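Local coordinates for hypothetical protein PH1313 (PDB 1VBK) that is of unproven function but, as a THUMP-domain relative of the ThiI thiamine-biosynthesis proteins, probably binds RNA and ATP, at residues L92-K97 against A161-E166; F109-R114 against E126-V131. One frame throughout, in Å; residues are numbered along the deposited sequence.

How the interactions relate
Both contacts lie in the THUMP domain, their centres about 12 Å apart, and both reach the same mixed sheet. Interaction 1 lays helix 84-102 against the end of strand 160-164. Interaction 2 packs helix 124-138 against strand 108-115. Along the chain, interaction 2 is nested inside the loop that interaction 1 closes, because both its segments lie between 92-97 and 161-166. Strand 108-115 is the next element after helix 84-102. The two contacts meet at the rings of Phe95 and Phe109, which pack edge-to-face, with Phe95 CE2 3.7 Å from Phe109 CG. Together they fix two helices of the domain to its sheet, in the part of the protein whose family is associated with RNA binding.

Interaction 1 of 2, residues L92-K97 against A161-E166; sequences LLMFRK and AYIYTE
Met94, on helix 84-102, carries the contact with strand 160-164 and the residues just after it. Its CG stands anti to the carbonyl carbon (chi1 -63°), and the chain then runs out toward the strand and bends at chi3 (73°). The thioether therefore reaches the strand by its end. SD lies 3.2 Å from the carbonyl oxygen of Ile163, and CE turns on to 4.0 Å from Tyr164 CA. SD also touches the Ile163 side chain, 3.8 Å from CG2, the branch that stands anti to the backbone N. Met78 of strand 71-81 and Met1 pack on the same Met94 side chain. Nearer the helix, Met94 CB rests 3.9 Å from Thr165 CG2. An alanine here would lack CG, SD and CE, and would probably loosen the packing of the helix on the strand end.

The backbone of Met94 adds a polar link through water. One water donates to Met94 O at 2.7 Å and is hydrogen-bonded to Thr165 OG1 at 2.9 Å. Thr165 OG1 sits between its backbone N and carbonyl carbon (chi1 54°), while CG2 faces the helix. Thus the two branches of one threonine divide the work, methyl to packing and hydroxyl to water.

Phe95 points its CB away from the strand; its ring packs edge-to-face with Phe109 and touches Ile150 and Ile152 of the neighbouring strand 150-157.

The contact joins a helix of the THUMP domain to its sheet, and its direct side-chain packing rests chiefly on Met94. A thioether and a threonine methyl fill the interface, while a single water supplies the hydrogen-bonded link between helix and strand end.

Interaction 2 of 2, residues F109-R114 against E126-V131; sequences FRVTAR and EIQAKV. With MRD ((4R)-2-methylpentane-2,4-diol), chain C.
This is a helix-on-strand contact at the sheet of the THUMP domain, partly buried, with apolar packing beside a polar patch. Helix 124-138 runs roughly antiparallel to strand 108-115, at 145° between the two short segments. Val111 and Val131 cross at about a right angle, with Val111 CG2 4.0 Å from Val131 CG1. Further along, Ala113 CB meets Ile127 CG2. Ile154 and Ile156 of strand 150-157 extend this apolar layer, against Val131 and Ile127 respectively.

Gln128 is the main polar group. Its CG stands anti to the carbonyl carbon (chi1 -62°), and the chain is extended from there, so the amide lies along the strand backbone. OE1 accepts a nearly straight bond from Ala113 N at 2.9 Å, in the carbonyl plane and on a lone pair. The strand and helix belong to a beta-alpha-beta unit completed by strand 142-143, and this bond ties the first strand directly to the helix.

A water donates to the same OE1 and accepts from Arg114 NH1, which also bonds to Ala113 O at 2.7 Å. The Arg114 guanidinium is turned 24° from the amide plane. Arg110 lies alongside Gln128 with its guanidinium nearly perpendicular to the amide, and its NH2 donates to Val111 O at 3.0 Å from above the carbonyl plane. A methylpentanediol molecule, probably from the crystallisation liquor, takes bonds from Val111 N to O4 (2.9 Å) and from Gln128 NE2 to O2 (3.0 Å).

Interaction 1 of 2, residues L92-K97 against A161-E166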
loop_
_atom_site.group_PDB
_atom_site.type_symbol
_atom_site.label_atom_id
_atom_site.label_comp_id
_atom_site.label_asym_id
_atom_site.label_seq_id
_atom_site.Cartn_x
_atom_site.Cartn_y
_atom_site.Cartn_z
ATOM N N LEU A 92 49.389 8.344 7.015
ATOM C CA LEU A 92 50.475 8.944 6.235
ATOM C C LEU A 92 50.515 8.358 4.822
ATOM O O LEU A 92 50.724 9.078 3.844
ATOM C CB LEU A 92 51.823 8.728 6.937
ATOM C CG LEU A 92 53.081 9.309 6.279
ATOM C CD1 LEU A 92 52.912 10.806 6.045
ATOM C CD2 LEU A 92 54.286 9.048 7.178
ATOM N N LEU A 93 50.298 7.054 4.720
ATOM C CA LEU A 93 50.296 6.382 3.424
ATOM C C LEU A 93 49.218 6.968 2.512
ATOM O O LEU A 93 49.460 7.270 1.336
ATOM C CB LEU A 93 50.039 4.886 3.619
ATOM C CG LEU A 93 50.007 4.022 2.356
ATOM C CD1 LEU A 93 51.414 3.908 1.784
ATOM C CD2 LEU A 93 49.464 2.635 2.695
ATOM N N MET A 94 48.019 7.131 3.056
ATOM C CA MET A 94 46.922 7.680 2.279
ATOM C C MET A 94 47.099 9.167 2.003
ATOM O O MET A 94 46.678 9.665 0.964
ATOM C CB MET A 94 45.603 7.411 2.994
ATOM C CG MET A 94 45.342 5.920 3.108
ATOM S SD MET A 94 43.674 5.521 3.527
ATOM C CE MET A 94 42.853 5.917 1.933
ATOM N N PHE A 95 47.727 9.870 2.936
ATOM C CA PHE A 95 47.970 11.296 2.764
ATOM C C PHE A 95 48.911 11.487 1.585
ATOM O O PHE A 95 48.690 12.350 0.734
ATOM C CB PHE A 95 48.597 11.887 4.031
ATOM C CG PHE A 95 48.997 13.335 3.896
ATOM C CD1 PHE A 95 50.205 13.688 3.293
ATOM C CD2 PHE A 95 48.162 14.344 4.359
ATOM C CE1 PHE A 95 50.574 15.032 3.153
ATOM C CE2 PHE A 95 48.518 15.686 4.227
ATOM C CZ PHE A 95 49.729 16.031 3.621
ATOM N N ARG A 96 49.961 10.672 1.537
ATOM C CA ARG A 96 50.936 10.769 0.459
ATOM C C ARG A 96 50.319 10.457 -0.895
ATOM O O ARG A 96 50.614 11.127 -1.886
ATOM C CB ARG A 96 52.133 9.861 0.759
ATOM C CG ARG A 96 53.040 10.475 1.815
ATOM C CD ARG A 96 54.076 9.524 2.378
ATOM N NE ARG A 96 55.075 10.262 3.152
ATOM C CZ ARG A 96 56.021 9.702 3.898
ATOM N NH1 ARG A 96 56.108 8.384 3.988
ATOM N NH2 ARG A 96 56.892 10.469 4.544
ATOM N N LYS A 97 49.437 9.465 -0.936
ATOM C CA LYS A 97 48.787 9.116 -2.189
ATOM C C LYS A 97 47.963 10.301 -2.682
ATOM O O LYS A 97 48.021 10.667 -3.853
ATOM C CB LYS A 97 47.882 7.895 -2.011
ATOM C CG LYS A 97 47.073 7.574 -3.257
ATOM C CD LYS A 97 46.368 6.227 -3.159
ATOM C CE LYS A 97 45.470 6.004 -4.367
ATOM N NZ LYS A 97 46.218 6.208 -5.645
ATOM N N ALA A 161 39.941 0.566 12.661
ATOM C CA ALA A 161 40.033 1.965 12.254
ATOM C C ALA A 161 39.827 2.004 10.742
ATOM O O ALA A 161 40.413 1.209 10.007
ATOM C CB ALA A 161 41.405 2.542 12.612
ATOM N N TYR A 162 38.986 2.923 10.287
ATOM C CA TYR A 162 38.697 3.079 8.865
ATOM C C TYR A 162 39.260 4.431 8.466
ATOM O O TYR A 162 38.773 5.466 8.903
ATOM C CB TYR A 162 37.185 3.028 8.642
ATOM C CG TYR A 162 36.580 1.717 9.088
ATOM C CD1 TYR A 162 36.590 0.602 8.249
ATOM C CD2 TYR A 162 36.048 1.574 10.367
ATOM C CE1 TYR A 162 36.083 -0.628 8.676
ATOM C CE2 TYR A 162 35.540 0.344 10.807
ATOM C CZ TYR A 162 35.563 -0.749 9.957
ATOM O OH TYR A 162 35.077 -1.964 10.387
ATOM N N ILE A 163 40.288 4.408 7.629
ATOM C CA ILE A 163 40.962 5.629 7.214
ATOM C C ILE A 163 40.694 5.985 5.761
ATOM O O ILE A 163 40.838 5.149 4.873
ATOM C CB ILE A 163 42.468 5.472 7.463
ATOM C CG1 ILE A 163 42.683 5.096 8.937
ATOM C CG2 ILE A 163 43.208 6.748 7.099
ATOM C CD1 ILE A 163 44.130 4.888 9.323
ATOM N N TYR A 164 40.314 7.237 5.522
ATOM C CA TYR A 164 39.992 7.676 4.173
ATOM C C TYR A 164 40.438 9.106 3.854
ATOM O O TYR A 164 40.716 9.898 4.752
ATOM C CB TYR A 164 38.475 7.578 3.960
ATOM C CG TYR A 164 37.667 8.487 4.875
ATOM C CD1 TYR A 164 37.227 8.054 6.130
ATOM C CD2 TYR A 164 37.347 9.786 4.480
ATOM C CE1 TYR A 164 36.479 8.906 6.967
ATOM C CE2 TYR A 164 36.614 10.634 5.298
ATOM C CZ TYR A 164 36.181 10.194 6.533
ATOM O OH TYR A 164 35.439 11.057 7.314
ATOM N N THR A 165 40.502 9.424 2.564
ATOM C CA THR A 165 40.849 10.775 2.120
ATOM C C THR A 165 39.736 11.306 1.222
ATOM O O THR A 165 39.697 12.499 0.916
ATOM C CB THR A 165 42.170 10.822 1.320
ATOM O OG1 THR A 165 42.112 9.888 0.240
ATOM C CG2 THR A 165 43.353 10.504 2.217
ATOM N N GLU A 166 38.826 10.419 0.813
ATOM C CA GLU A 166 37.710 10.802 -0.056
ATOM C C GLU A 166 36.346 10.662 0.627
ATOM O O GLU A 166 36.069 9.675 1.309
ATOM C CB GLU A 166 37.729 9.965 -1.340
ATOM C CG GLU A 166 36.606 10.298 -2.322
ATOM C CD GLU A 166 36.791 9.648 -3.692
ATOM O OE1 GLU A 166 36.811 8.398 -3.775
ATOM O OE2 GLU A 166 36.915 10.393 -4.690
HETATM O O HOH W 1 44.576 8.567 -0.315
#

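Interaction 2 of 2, residues F109-R114 against E126-V131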
loop_
_atom_site.group_PDB
_atom_site.type_symbol
_atom_site.label_atom_id
_atom_site.label_comp_id
_atom_site.label_asym_id
_atom_site.label_seq_id
_atom_site.Cartn_x
_atom_site.Cartn_y
_atom_site.Cartn_z
ATOM N N PHE A 109 45.973 20.757 5.009
ATOM C CA PHE A 109 45.194 19.590 5.419
ATOM C C PHE A 109 44.624 19.680 6.830
ATOM O O PHE A 109 44.953 20.584 7.600
ATOM C CB PHE A 109 46.061 18.324 5.348
ATOM C CG PHE A 109 46.937 18.105 6.569
ATOM C CD1 PHE A 109 48.047 18.911 6.811
ATOM C CD2 PHE A 109 46.648 17.083 7.474
ATOM C CE1 PHE A 109 48.857 18.702 7.936
ATOM C CE2 PHE A 109 47.452 16.866 8.601
ATOM C CZ PHE A 109 48.557 17.674 8.833
ATOM N N ARG A 110 43.759 18.720 7.151
ATOM C CA ARG A 110 43.187 18.611 8.481
ATOM C C ARG A 110 42.904 17.136 8.700
ATOM O O ARG A 110 42.883 16.354 7.752
ATOM C CB ARG A 110 41.884 19.407 8.615
ATOM C CG ARG A 110 40.678 18.822 7.891
ATOM C CD ARG A 110 39.391 19.291 8.580
ATOM N NE ARG A 110 39.263 18.646 9.882
ATOM C CZ ARG A 110 38.765 19.223 10.971
ATOM N NH1 ARG A 110 38.335 20.480 10.930
ATOM N NH2 ARG A 110 38.712 18.542 12.111
ATOM N N VAL A 111 42.721 16.755 9.953
ATOM C CA VAL A 111 42.404 15.377 10.284
ATOM C C VAL A 111 41.044 15.442 10.961
ATOM O O VAL A 111 40.786 16.333 11.777
ATOM C CB VAL A 111 43.439 14.747 11.255
ATOM C CG1 VAL A 111 43.049 13.299 11.564
ATOM C CG2 VAL A 111 44.837 14.776 10.629
ATOM N N THR A 112 40.170 14.516 10.594
ATOM C CA THR A 112 38.833 14.463 11.161
ATOM C C THR A 112 38.665 13.057 11.711
ATOM O O THR A 112 38.698 12.082 10.962
ATOM C CB THR A 112 37.766 14.757 10.077
ATOM O OG1 THR A 112 38.014 16.051 9.508
ATOM C CG2 THR A 112 36.366 14.736 10.676
ATOM N N ALA A 113 38.499 12.950 13.025
ATOM C CA ALA A 113 38.359 11.649 13.654
ATOM C C ALA A 113 37.064 11.512 14.418
ATOM O O ALA A 113 36.553 12.481 14.983
ATOM C CB ALA A 113 39.542 11.394 14.587
ATOM N N ARG A 114 36.535 10.292 14.428
ATOM C CA ARG A 114 35.299 9.996 15.140
ATOM C C ARG A 114 35.402 8.633 15.807
ATOM O O ARG A 114 35.784 7.653 15.170
ATOM C CB ARG A 114 34.107 9.981 14.176
ATOM C CG ARG A 114 33.689 11.349 13.644
ATOM C CD ARG A 114 33.007 12.186 14.726
ATOM N NE ARG A 114 32.624 13.505 14.230
ATOM C CZ ARG A 114 33.481 14.493 13.985
ATOM N NH1 ARG A 114 34.778 14.319 14.195
ATOM N NH2 ARG A 114 33.040 15.652 13.515
ATOM N N GLU A 126 42.154 14.174 20.327
ATOM C CA GLU A 126 43.498 13.703 20.642
ATOM C C GLU A 126 44.032 12.956 19.417
ATOM O O GLU A 126 45.197 13.094 19.046
ATOM C CB GLU A 126 43.478 12.769 21.861
ATOM C CG GLU A 126 43.160 13.466 23.184
ATOM C CD GLU A 126 43.196 12.527 24.388
ATOM O OE1 GLU A 126 42.363 11.597 24.462
ATOM O OE2 GLU A 126 44.066 12.723 25.267
ATOM N N ILE A 127 43.170 12.166 18.787
ATOM C CA ILE A 127 43.561 11.417 17.597
ATOM C C ILE A 127 43.953 12.397 16.493
ATOM O O ILE A 127 44.992 12.242 15.849
ATOM C CB ILE A 127 42.404 10.527 17.096
ATOM C CG1 ILE A 127 42.105 9.429 18.123
ATOM C CG2 ILE A 127 42.764 9.914 15.750
ATOM C CD1 ILE A 127 40.811 8.665 17.847
ATOM N N GLN A 128 43.121 13.413 16.280
ATOM C CA GLN A 128 43.397 14.412 15.250
ATOM C C GLN A 128 44.742 15.099 15.486
ATOM O O GLN A 128 45.525 15.280 14.551
ATOM C CB GLN A 128 42.270 15.454 15.211
ATOM C CG GLN A 128 40.927 14.840 14.839
ATOM C CD GLN A 128 39.787 15.842 14.742
ATOM O OE1 GLN A 128 38.640 15.453 14.518
ATOM N NE2 GLN A 128 40.094 17.130 14.901
ATOM N N ALA A 129 45.013 15.469 16.734
ATOM C CA ALA A 129 46.268 16.141 17.068
ATOM C C ALA A 129 47.489 15.254 16.851
ATOM O O ALA A 129 48.484 15.694 16.274
ATOM C CB ALA A 129 46.232 16.630 18.518
ATOM N N LYS A 130 47.413 14.011 17.317
ATOM C CA LYS A 130 48.520 13.070 17.189
ATOM C C LYS A 130 48.804 12.676 15.740
ATOM O O LYS A 130 49.960 12.601 15.321
ATOM C CB LYS A 130 48.235 11.807 18.004
ATOM C CG LYS A 130 48.200 12.011 19.512
ATOM C CD LYS A 130 49.579 12.297 20.064
ATOM C CE LYS A 130 49.615 12.126 21.577
ATOM N NZ LYS A 130 51.013 12.185 22.096
ATOM N N VAL A 131 47.746 12.401 14.984
ATOM C CA VAL A 131 47.905 12.020 13.582
ATOM C C VAL A 131 48.420 13.210 12.780
ATOM O O VAL A 131 49.262 13.055 11.897
ATOM C CB VAL A 131 46.564 11.535 12.976
ATOM C CG1 VAL A 131 46.705 11.341 11.466
ATOM C CG2 VAL A 131 46.155 10.221 13.626
HETATM C C1 MRD C . 43.674 19.129 16.442
HETATM C C2 MRD C . 43.576 19.464 14.952
HETATM O O2 MRD C . 42.285 19.088 14.466
HETATM C CM MRD C . 43.786 20.968 14.762
HETATM C C3 MRD C . 44.639 18.663 14.193
HETATM C C4 MRD C . 44.557 18.898 12.682
HETATM O O4 MRD C . 43.287 18.467 12.184
HETATM C C5 MRD C . 45.696 18.170 11.965
HETATM O O HOH W 2 36.341 16.460 14.748
#